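Fimbrin (Schizosaccharomyces pombe, PDB 1RT8) binds and cross-links actin filaments, associates with actin structures that develop and maintain cell polarity, and acts in cytokinesis, mating and spore formation. Local coordinates at residues Ala287-Pro301 with Phe306-Ala319. Residues are numbered along the deposited sequence; the frame is centred on the assembly and turned at random.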
loop_
_atom_site.group_PDB
_atom_site.type_symbol
_atom_site.label_atom_id
_atom_site.label_comp_id
_atom_site.label_asym_id
_atom_site.label_seq_id
_atom_site.Cartn_x
_atom_site.Cartn_y
_atom_site.Cartn_z
ATOM N N ALA A 287 -14.418 2.124 2.798
ATOM C CA ALA A 287 -14.161 0.951 1.971
ATOM C C ALA A 287 -12.663 0.766 1.728
ATOM O O ALA A 287 -12.148 -0.349 1.830
ATOM C CB ALA A 287 -14.912 1.068 0.628
ATOM N N ARG A 288 -11.968 1.855 1.411
ATOM C CA ARG A 288 -10.529 1.790 1.160
ATOM C C ARG A 288 -9.741 1.491 2.430
ATOM O O ARG A 288 -8.741 0.785 2.379
ATOM C CB ARG A 288 -10.038 3.096 0.527
ATOM C CG ARG A 288 -10.250 3.152 -0.986
ATOM C CD ARG A 288 -10.029 4.559 -1.538
ATOM N NE ARG A 288 -10.277 4.642 -2.981
ATOM C CZ ARG A 288 -9.476 4.131 -3.916
ATOM N NH1 ARG A 288 -8.365 3.494 -3.567
ATOM N NH2 ARG A 288 -9.783 4.261 -5.203
ATOM N N VAL A 289 -10.189 2.032 3.562
ATOM C CA VAL A 289 -9.531 1.792 4.847
ATOM C C VAL A 289 -9.745 0.341 5.277
ATOM O O VAL A 289 -8.809 -0.324 5.730
ATOM C CB VAL A 289 -10.086 2.729 5.953
ATOM C CG1 VAL A 289 -9.551 2.304 7.316
ATOM C CG2 VAL A 289 -9.681 4.179 5.657
ATOM N N PHE A 290 -10.977 -0.143 5.138
ATOM C CA PHE A 290 -11.309 -1.517 5.507
ATOM C C PHE A 290 -10.573 -2.491 4.591
ATOM O O PHE A 290 -10.161 -3.573 5.029
ATOM C CB PHE A 290 -12.826 -1.761 5.413
ATOM C CG PHE A 290 -13.642 -0.991 6.423
ATOM C CD1 PHE A 290 -15.034 -0.992 6.354
ATOM C CD2 PHE A 290 -13.030 -0.278 7.444
ATOM C CE1 PHE A 290 -15.801 -0.297 7.285
ATOM C CE2 PHE A 290 -13.790 0.426 8.386
ATOM C CZ PHE A 290 -15.180 0.415 8.306
ATOM N N THR A 291 -10.417 -2.114 3.322
ATOM C CA THR A 291 -9.718 -2.949 2.351
ATOM C C THR A 291 -8.270 -3.124 2.796
ATOM O O THR A 291 -7.745 -4.230 2.777
ATOM C CB THR A 291 -9.718 -2.322 0.935
ATOM O OG1 THR A 291 -11.032 -2.417 0.374
ATOM C CG2 THR A 291 -8.727 -3.049 0.019
ATOM N N LEU A 292 -7.635 -2.028 3.194
ATOM C CA LEU A 292 -6.253 -2.092 3.652
ATOM C C LEU A 292 -6.195 -2.966 4.898
ATOM O O LEU A 292 -5.328 -3.828 5.021
ATOM C CB LEU A 292 -5.730 -0.690 3.979
ATOM C CG LEU A 292 -5.472 0.270 2.810
ATOM C CD1 LEU A 292 -5.338 1.693 3.335
ATOM C CD2 LEU A 292 -4.201 -0.152 2.067
ATOM N N TRP A 293 -7.130 -2.757 5.817
ATOM C CA TRP A 293 -7.145 -3.540 7.048
ATOM C C TRP A 293 -7.299 -5.042 6.784
ATOM O O TRP A 293 -6.459 -5.844 7.197
ATOM C CB TRP A 293 -8.266 -3.060 7.973
ATOM C CG TRP A 293 -8.354 -3.872 9.227
ATOM C CD1 TRP A 293 -7.407 -3.974 10.201
ATOM C CD2 TRP A 293 -9.430 -4.734 9.620
ATOM N NE1 TRP A 293 -7.822 -4.851 11.178
ATOM C CE2 TRP A 293 -9.061 -5.331 10.846
ATOM C CE3 TRP A 293 -10.668 -5.061 9.053
ATOM C CZ2 TRP A 293 -9.884 -6.238 11.518
ATOM C CZ3 TRP A 293 -11.491 -5.967 9.722
ATOM C CH2 TRP A 293 -11.093 -6.545 10.943
ATOM N N LEU A 294 -8.371 -5.430 6.103
ATOM C CA LEU A 294 -8.578 -6.845 5.809
ATOM C C LEU A 294 -7.381 -7.444 5.059
ATOM O O LEU A 294 -6.962 -8.557 5.361
ATOM C CB LEU A 294 -9.860 -7.040 4.988
ATOM C CG LEU A 294 -11.169 -6.882 5.768
ATOM C CD1 LEU A 294 -12.346 -6.774 4.797
ATOM C CD2 LEU A 294 -11.354 -8.066 6.708
ATOM N N ASN A 295 -6.827 -6.712 4.092
ATOM C CA ASN A 295 -5.688 -7.233 3.339
ATOM C C ASN A 295 -4.494 -7.408 4.259
ATOM O O ASN A 295 -3.653 -8.274 4.023
ATOM C CB ASN A 295 -5.294 -6.310 2.170
ATOM C CG ASN A 295 -6.187 -6.488 0.945
ATOM O OD1 ASN A 295 -6.881 -7.493 0.809
ATOM N ND2 ASN A 295 -6.154 -5.516 0.040
ATOM N N SER A 296 -4.433 -6.598 5.315
ATOM C CA SER A 296 -3.335 -6.678 6.271
ATOM C C SER A 296 -3.400 -7.992 7.038
ATOM O O SER A 296 -2.408 -8.429 7.624
ATOM C CB SER A 296 -3.373 -5.493 7.256
ATOM O OG SER A 296 -4.240 -5.742 8.352
ATOM N N LEU A 297 -4.570 -8.620 7.036
ATOM C CA LEU A 297 -4.766 -9.887 7.732
ATOM C C LEU A 297 -4.376 -11.027 6.802
ATOM O O LEU A 297 -4.511 -12.210 7.149
ATOM C CB LEU A 297 -6.228 -10.042 8.117
ATOM C CG LEU A 297 -6.802 -8.972 9.031
ATOM C CD1 LEU A 297 -8.273 -9.270 9.296
ATOM C CD2 LEU A 297 -6.015 -8.951 10.329
ATOM N N ASP A 298 -3.929 -10.657 5.606
ATOM C CA ASP A 298 -3.492 -11.590 4.573
ATOM C C ASP A 298 -4.554 -12.515 3.957
ATOM O O ASP A 298 -4.265 -13.681 3.723
ATOM C CB ASP A 298 -2.325 -12.448 5.081
ATOM C CG ASP A 298 -1.383 -12.888 3.952
ATOM O OD1 ASP A 298 -1.826 -12.963 2.795
ATOM O OD2 ASP A 298 -0.192 -13.150 4.232
ATOM N N VAL A 299 -5.765 -12.011 3.681
ATOM C CA VAL A 299 -6.814 -12.840 3.064
ATOM C C VAL A 299 -6.342 -13.159 1.657
ATOM O O VAL A 299 -5.812 -12.282 0.999
ATOM C CB VAL A 299 -8.173 -12.127 3.052
ATOM C CG1 VAL A 299 -8.615 -11.903 4.460
ATOM C CG2 VAL A 299 -8.093 -10.789 2.310
ATOM N N THR A 300 -6.513 -14.409 1.208
ATOM C CA THR A 300 -6.018 -14.851 -0.114
ATOM C C THR A 300 -6.134 -13.895 -1.296
ATOM O O THR A 300 -5.205 -13.113 -1.527
ATOM C CB THR A 300 -6.602 -16.182 -0.537
ATOM O OG1 THR A 300 -6.492 -17.108 0.544
ATOM C CG2 THR A 300 -5.827 -16.728 -1.720
ATOM N N PRO A 301 -7.239 -13.929 -2.074
ATOM C CA PRO A 301 -7.213 -12.958 -3.175
ATOM C C PRO A 301 -7.267 -11.595 -2.548
ATOM O O PRO A 301 -8.322 -11.209 -2.051
ATOM C CB PRO A 301 -8.504 -13.237 -3.966
ATOM C CG PRO A 301 -9.067 -14.502 -3.352
ATOM C CD PRO A 301 -8.575 -14.517 -1.928
ATOM N N PHE A 306 -13.820 -3.719 -2.824
ATOM C CA PHE A 306 -14.529 -4.001 -1.577
ATOM C C PHE A 306 -16.007 -4.373 -1.725
ATOM O O PHE A 306 -16.493 -5.287 -1.060
ATOM C CB PHE A 306 -14.406 -2.787 -0.643
ATOM C CG PHE A 306 -15.065 -2.967 0.711
ATOM C CD1 PHE A 306 -14.359 -3.512 1.778
ATOM C CD2 PHE A 306 -16.381 -2.543 0.931
ATOM C CE1 PHE A 306 -14.950 -3.627 3.044
ATOM C CE2 PHE A 306 -16.976 -2.653 2.184
ATOM C CZ PHE A 306 -16.257 -3.196 3.243
ATOM N N PHE A 307 -16.722 -3.662 -2.585
ATOM C CA PHE A 307 -18.142 -3.920 -2.749
ATOM C C PHE A 307 -18.529 -5.110 -3.614
ATOM O O PHE A 307 -19.712 -5.326 -3.879
ATOM C CB PHE A 307 -18.840 -2.646 -3.227
ATOM C CG PHE A 307 -18.780 -1.527 -2.227
ATOM C CD1 PHE A 307 -17.967 -0.426 -2.441
ATOM C CD2 PHE A 307 -19.491 -1.615 -1.031
ATOM C CE1 PHE A 307 -17.861 0.572 -1.478
ATOM C CE2 PHE A 307 -19.387 -0.626 -0.070
ATOM C CZ PHE A 307 -18.570 0.467 -0.292
ATOM N N ASN A 308 -17.541 -5.885 -4.051
ATOM C CA ASN A 308 -17.815 -7.079 -4.838
ATOM C C ASN A 308 -17.005 -8.276 -4.349
ATOM O O ASN A 308 -17.474 -9.411 -4.414
ATOM C CB ASN A 308 -17.533 -6.852 -6.329
ATOM C CG ASN A 308 -18.635 -6.056 -7.018
ATOM O OD1 ASN A 308 -19.788 -6.503 -7.102
ATOM N ND2 ASN A 308 -18.289 -4.863 -7.508
ATOM N N ASN A 309 -15.810 -8.023 -3.832
ATOM C CA ASN A 309 -14.946 -9.106 -3.369
ATOM C C ASN A 309 -15.376 -9.848 -2.095
ATOM O O ASN A 309 -14.779 -10.872 -1.760
ATOM C CB ASN A 309 -13.513 -8.593 -3.171
ATOM C CG ASN A 309 -12.904 -8.012 -4.442
ATOM O OD1 ASN A 309 -13.396 -8.234 -5.557
ATOM N ND2 ASN A 309 -11.812 -7.275 -4.280
ATOM N N LEU A 310 -16.387 -9.353 -1.382
ATOM C CA LEU A 310 -16.839 -10.017 -0.153
ATOM C C LEU A 310 -18.170 -10.738 -0.342
ATOM O O LEU A 310 -18.698 -11.335 0.605
ATOM C CB LEU A 310 -17.021 -9.004 0.986
ATOM C CG LEU A 310 -15.871 -8.035 1.279
ATOM C CD1 LEU A 310 -16.138 -7.278 2.577
ATOM C CD2 LEU A 310 -14.600 -8.813 1.392
ATOM N N ARG A 311 -18.714 -10.673 -1.555
ATOM C CA ARG A 311 -20.005 -11.291 -1.832
ATOM C C ARG A 311 -20.126 -12.808 -1.660
ATOM O O ARG A 311 -21.194 -13.293 -1.312
ATOM C CB ARG A 311 -20.480 -10.898 -3.229
ATOM C CG ARG A 311 -20.738 -9.404 -3.393
ATOM C CD ARG A 311 -21.430 -9.139 -4.721
ATOM N NE ARG A 311 -21.589 -7.714 -4.989
ATOM C CZ ARG A 311 -22.331 -7.225 -5.980
ATOM N NH1 ARG A 311 -22.978 -8.055 -6.788
ATOM N NH2 ARG A 311 -22.437 -5.910 -6.154
ATOM N N ASP A 312 -19.063 -13.570 -1.907
ATOM C CA ASP A 312 -19.179 -15.010 -1.729
ATOM C C ASP A 312 -18.802 -15.445 -0.312
ATOM O O ASP A 312 -18.702 -16.635 -0.031
ATOM C CB ASP A 312 -18.342 -15.774 -2.767
ATOM C CG ASP A 312 -16.850 -15.605 -2.560
ATOM O OD1 ASP A 312 -16.420 -15.314 -1.422
ATOM O OD2 ASP A 312 -16.104 -15.781 -3.535
ATOM N N GLY A 313 -18.575 -14.465 0.561
ATOM C CA GLY A 313 -18.265 -14.726 1.955
ATOM C C GLY A 313 -16.930 -15.329 2.346
ATOM O O GLY A 313 -16.630 -15.434 3.538
ATOM N N LEU A 314 -16.124 -15.715 1.366
ATOM C CA LEU A 314 -14.837 -16.338 1.647
ATOM C C LEU A 314 -13.830 -15.424 2.330
ATOM O O LEU A 314 -13.120 -15.847 3.242
ATOM C CB LEU A 314 -14.253 -16.902 0.351
ATOM C CG LEU A 314 -15.068 -18.061 -0.238
ATOM C CD1 LEU A 314 -14.373 -18.600 -1.493
ATOM C CD2 LEU A 314 -15.192 -19.162 0.804
ATOM N N ILE A 315 -13.764 -14.176 1.882
ATOM C CA ILE A 315 -12.855 -13.196 2.463
ATOM C C ILE A 315 -13.205 -12.954 3.924
ATOM O O ILE A 315 -12.329 -12.962 4.785
ATOM C CB ILE A 315 -12.925 -11.851 1.699
ATOM C CG1 ILE A 315 -12.389 -12.036 0.278
ATOM C CG2 ILE A 315 -12.157 -10.763 2.458
ATOM C CD1 ILE A 315 -10.956 -12.483 0.193
ATOM N N LEU A 316 -14.488 -12.742 4.206
ATOM C CA LEU A 316 -14.934 -12.507 5.575
ATOM C C LEU A 316 -14.620 -13.700 6.483
ATOM O O LEU A 316 -14.142 -13.532 7.611
ATOM C CB LEU A 316 -16.441 -12.207 5.597
ATOM C CG LEU A 316 -16.837 -10.824 5.039
ATOM C CD1 LEU A 316 -18.339 -10.721 4.861
ATOM C CD2 LEU A 316 -16.352 -9.748 5.990
ATOM N N LEU A 317 -14.886 -14.905 5.986
ATOM C CA LEU A 317 -14.634 -16.105 6.761
ATOM C C LEU A 317 -13.146 -16.246 7.074
ATOM O O LEU A 317 -12.780 -16.650 8.175
ATOM C CB LEU A 317 -15.172 -17.331 6.021
ATOM C CG LEU A 317 -16.707 -17.349 5.968
ATOM C CD1 LEU A 317 -17.206 -18.502 5.110
ATOM C CD2 LEU A 317 -17.263 -17.450 7.378
ATOM N N GLN A 318 -12.289 -15.902 6.121
ATOM C CA GLN A 318 -10.851 -15.980 6.362
ATOM C C GLN A 318 -10.455 -15.005 7.466
ATOM O O GLN A 318 -9.664 -15.346 8.342
ATOM C CB GLN A 318 -10.063 -15.650 5.102
ATOM C CG GLN A 318 -10.105 -16.725 4.035
ATOM C CD GLN A 318 -9.420 -16.271 2.763
ATOM O OE1 GLN A 318 -8.237 -15.928 2.767
ATOM N NE2 GLN A 318 -10.165 -16.257 1.667
ATOM N N ALA A 319 -11.015 -13.796 7.414
ATOM C CA ALA A 319 -10.731 -12.762 8.401
ATOM C C ALA A 319 -11.036 -13.270 9.806
ATOM O O ALA A 319 -10.208 -13.119 10.711
ATOM C CB ALA A 319 -11.555 -11.498 8.104
HETATM O O HOH W 1 -11.510 -1.862 -2.600
#
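Thr300 and Gln318 illustrate how one side-chain carbonyl can anchor a loop to a helix. Gln318 OE1 accepts the backbone N-H of Thr300, with N to OE1 2.8 Å, in a nearly straight bond (164°) lying in the carbonyl plane on a lone pair. The hydroxyl of the same threonine also donates to it, OG1 to OE1 3.1 Å, but from above that plane. With OG1 anti to the carbonyl carbon (chi1 -48°), Thr300 keeps its hydroxyl beside its own N, and both donors converge on one oxygen. Gln318 NE2 turns back to Leu314 O in a weak bond within its own helix. Replacing Gln318 by an alanine removes the amide, and this part of the loop would probably be held to the helix mainly by apolar contacts, with Thr300 N and OG1 left without their shared partner. Next to these polar bonds, Ile315 CD1 meets Val299 CG2 (3.9 Å) and Pro301 CD; further along, Leu294 CD2 touches Ala319 CB at 3.7 Å.

At the other end, Ala287 O accepts from the backbone N-H and the hydroxyl of Thr291, which reach it from opposite faces of its plane. Thr291 OG1 also accepts from a water that in turn accepts from the N-H of Phe306 (water O to Phe306 N 3.0 Å), carrying the network across the contact. Phe306 CG, anti to the backbone N (chi1 -178°), sends the ring against Phe290, with Phe306 CE1 3.7 Å from Phe290 CB. Ala287 CA lies over one face of that ring; helix 379-397 adds Thr382 and Leu383 to its surroundings. Helix 282-296 thus packs against 306-309 and the start of 314-323 within the third calponin-homology domain, an all-helical fold, in the second actin-binding region.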